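PDB 5VIP: MdcE from Pseudomonas aeruginosa, which is the gamma subunit of biotin-independent malonate decarboxylase and probably acts as a transferase. Local coordinates for residues Pro209-Asp213 / Ile214-Ala218. Residues are numbered along the deposited sequence; the frame is centred on the assembly and turned at random.
Sequences PMAYD and IDSYA
Ile214, the first residue of helix 214-219, follows directly on Asp213, the N-cap whose side chain bonds Ser216. Its side chain packs on Val179 and on Val181 of strand 180-182. Asp215 sets its backbone N 3.0 Å from Asp213 OD2, and its CB packs against the same oxygen. The two carboxylates, 4.6 Å apart between Asp213 OD2 and Asp215 OD2, probably repel each other somewhat; Asp215 OD1 is hydrogen-bonded to His175. Ser216 takes both oxygens of Asp213. Its N reaches OD2 of Asp213 at 2.8 Å in a nearly straight bond (165°) that arrives from well above the carboxylate plane, while its OG donates to Asp213 OD1 on the syn side at 2.6 Å, much closer to that plane. Two torsions bring this about: CG of Asp213 sits between its own N and carbonyl carbon (chi1 72°), bending the carboxylate back over the first turn, and OG of Ser216 stands beside its own N (chi1 -66°). The pair of bonds should limit rotation of the carboxylate. From the loop, Ala211 CB presses on Ser216, 3.2 Å from OG and tight against CB. Tyr217 N closes the turn with a weak bond to Asp213 O (3.3 Å), and Tyr217 OH is hydrogen-bonded to Tyr166 OH. Aspartate bonded to the backbone N three residues on is the classic helix N-cap, here reinforced by the serine hydroxyl and starting the short helix that precedes strand 225-227, outermost of the mixed sheet within this chain.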
ATOM      1  N   PRO A 209       7.984 -16.704   6.006  1.00 27.64           N
ATOM      2  CA  PRO A 209       7.464 -15.348   5.770  1.00 27.83           C
ATOM      3  C   PRO A 209       8.179 -14.275   6.593  1.00 28.00           C
ATOM      4  O   PRO A 209       8.007 -13.077   6.340  1.00 25.64           O
ATOM      5  CB  PRO A 209       5.985 -15.460   6.170  1.00 29.10           C
ATOM      6  CG  PRO A 209       5.919 -16.615   7.099  1.00 32.94           C
ATOM      7  CD  PRO A 209       6.979 -17.580   6.639  1.00 30.28           C
HETATM    8  N   MSE A 210       8.997 -14.707   7.549  1.00 26.28           N
HETATM    9  CA  MSE A 210       9.728 -13.795   8.417  1.00 25.80           C
HETATM   10  C   MSE A 210      11.143 -13.551   7.902  1.00 26.40           C
HETATM   11  O   MSE A 210      11.807 -12.590   8.291  1.00 26.78           O
HETATM   12  CB  MSE A 210       9.764 -14.362   9.832  1.00 30.79           C
HETATM   13  CG  MSE A 210      10.370 -13.456  10.873  1.00 33.59           C
HETATM   14 SE   MSE A 210      10.382 -14.388  12.603  1.00 49.06          SE
HETATM   15  CE  MSE A 210      11.406 -13.095  13.634  1.00 36.55           C
ATOM     16  N   ALA A 211      11.591 -14.429   7.012  1.00 26.32           N
ATOM     17  CA  ALA A 211      12.951 -14.369   6.488  1.00 33.83           C
ATOM     18  C   ALA A 211      13.150 -13.216   5.504  1.00 32.06           C
ATOM     19  O   ALA A 211      12.211 -12.792   4.823  1.00 27.96           O
ATOM     20  CB  ALA A 211      13.311 -15.685   5.829  1.00 27.88           C
ATOM     21  N   TYR A 212      14.386 -12.725   5.439  1.00 27.98           N
ATOM     22  CA  TYR A 212      14.749 -11.596   4.583  1.00 30.88           C
ATOM     23  C   TYR A 212      15.251 -12.020   3.192  1.00 32.53           C
ATOM     24  O   TYR A 212      15.187 -11.239   2.242  1.00 36.08           O
ATOM     25  CB  TYR A 212      15.813 -10.735   5.283  1.00 30.53           C
ATOM     26  CG  TYR A 212      15.242  -9.876   6.389  1.00 29.69           C
ATOM     27  CD1 TYR A 212      15.004 -10.404   7.656  1.00 27.81           C
ATOM     28  CD2 TYR A 212      14.913  -8.545   6.161  1.00 26.19           C
ATOM     29  CE1 TYR A 212      14.468  -9.627   8.669  1.00 28.54           C
ATOM     30  CE2 TYR A 212      14.373  -7.757   7.167  1.00 28.77           C
ATOM     31  CZ  TYR A 212      14.143  -8.310   8.419  1.00 26.00           C
ATOM     32  OH  TYR A 212      13.608  -7.527   9.415  1.00 32.39           O
ATOM     33  N   ASP A 213      15.741 -13.251   3.068  1.00 32.91           N
ATOM     34  CA  ASP A 213      16.326 -13.710   1.806  1.00 31.89           C
ATOM     35  C   ASP A 213      15.280 -13.970   0.725  1.00 27.35           C
ATOM     36  O   ASP A 213      14.114 -14.247   1.015  1.00 28.50           O
ATOM     37  CB  ASP A 213      17.129 -14.982   2.025  1.00 32.27           C
ATOM     38  CG  ASP A 213      16.241 -16.174   2.280  1.00 31.24           C
ATOM     39  OD1 ASP A 213      15.765 -16.319   3.425  1.00 33.15           O
ATOM     40  OD2 ASP A 213      15.995 -16.948   1.334  1.00 31.82           O
ATOM     41  N   ILE A 214      15.715 -13.938  -0.528  1.00 23.66           N
ATOM     42  CA  ILE A 214      14.785 -13.997  -1.638  1.00 22.13           C
ATOM     43  C   ILE A 214      14.299 -15.425  -1.924  1.00 26.47           C
ATOM     44  O   ILE A 214      13.241 -15.614  -2.521  1.00 25.59           O
ATOM     45  CB  ILE A 214      15.420 -13.365  -2.901  1.00 24.96           C
ATOM     46  CG1 ILE A 214      14.339 -12.984  -3.912  1.00 28.03           C
ATOM     47  CG2 ILE A 214      16.512 -14.264  -3.478  1.00 25.79           C
ATOM     48  CD1 ILE A 214      13.382 -11.897  -3.397  1.00 22.59           C
ATOM     49  N   ASP A 215      15.043 -16.439  -1.482  1.00 31.09           N
ATOM     50  CA  ASP A 215      14.559 -17.810  -1.635  1.00 27.46           C
ATOM     51  C   ASP A 215      13.320 -18.054  -0.768  1.00 24.16           C
ATOM     52  O   ASP A 215      12.334 -18.641  -1.222  1.00 24.30           O
ATOM     53  CB  ASP A 215      15.654 -18.814  -1.286  1.00 29.83           C
ATOM     54  CG  ASP A 215      16.609 -19.047  -2.437  1.00 31.89           C
ATOM     55  OD1 ASP A 215      16.158 -18.984  -3.597  1.00 33.96           O
ATOM     56  OD2 ASP A 215      17.806 -19.286  -2.183  1.00 41.11           O
ATOM     57  N   SER A 216      13.389 -17.609   0.484  1.00 24.94           N
ATOM     58  CA  SER A 216      12.248 -17.676   1.386  1.00 24.06           C
ATOM     59  C   SER A 216      11.033 -16.972   0.796  1.00 24.89           C
ATOM     60  O   SER A 216       9.932 -17.520   0.807  1.00 23.51           O
ATOM     61  CB  SER A 216      12.597 -17.053   2.732  1.00 28.94           C
ATOM     62  OG  SER A 216      13.587 -17.817   3.395  1.00 30.10           O
ATOM     63  N   TYR A 217      11.240 -15.761   0.278  1.00 21.91           N
ATOM     64  CA  TYR A 217      10.144 -14.990  -0.304  1.00 22.58           C
ATOM     65  C   TYR A 217       9.544 -15.727  -1.493  1.00 23.80           C
ATOM     66  O   TYR A 217       8.324 -15.802  -1.631  1.00 24.42           O
ATOM     67  CB  TYR A 217      10.623 -13.591  -0.719  1.00 23.08           C
ATOM     68  CG  TYR A 217       9.530 -12.704  -1.282  1.00 21.47           C
ATOM     69  CD1 TYR A 217       8.609 -12.087  -0.443  1.00 22.34           C
ATOM     70  CD2 TYR A 217       9.430 -12.471  -2.649  1.00 20.20           C
ATOM     71  CE1 TYR A 217       7.610 -11.271  -0.949  1.00 21.41           C
ATOM     72  CE2 TYR A 217       8.427 -11.658  -3.168  1.00 22.64           C
ATOM     73  CZ  TYR A 217       7.523 -11.056  -2.308  1.00 24.08           C
ATOM     74  OH  TYR A 217       6.526 -10.245  -2.810  1.00 22.59           O
ATOM     75  N   ALA A 218      10.411 -16.295  -2.335  1.00 22.55           N
ATOM     76  CA  ALA A 218       9.971 -17.051  -3.501  1.00 21.38           C
ATOM     77  C   ALA A 218       9.104 -18.249  -3.100  1.00 25.40           C
ATOM     78  O   ALA A 218       8.156 -18.604  -3.810  1.00 22.99           O
ATOM     79  CB  ALA A 218      11.191 -17.513  -4.330  1.00 26.02           C
TER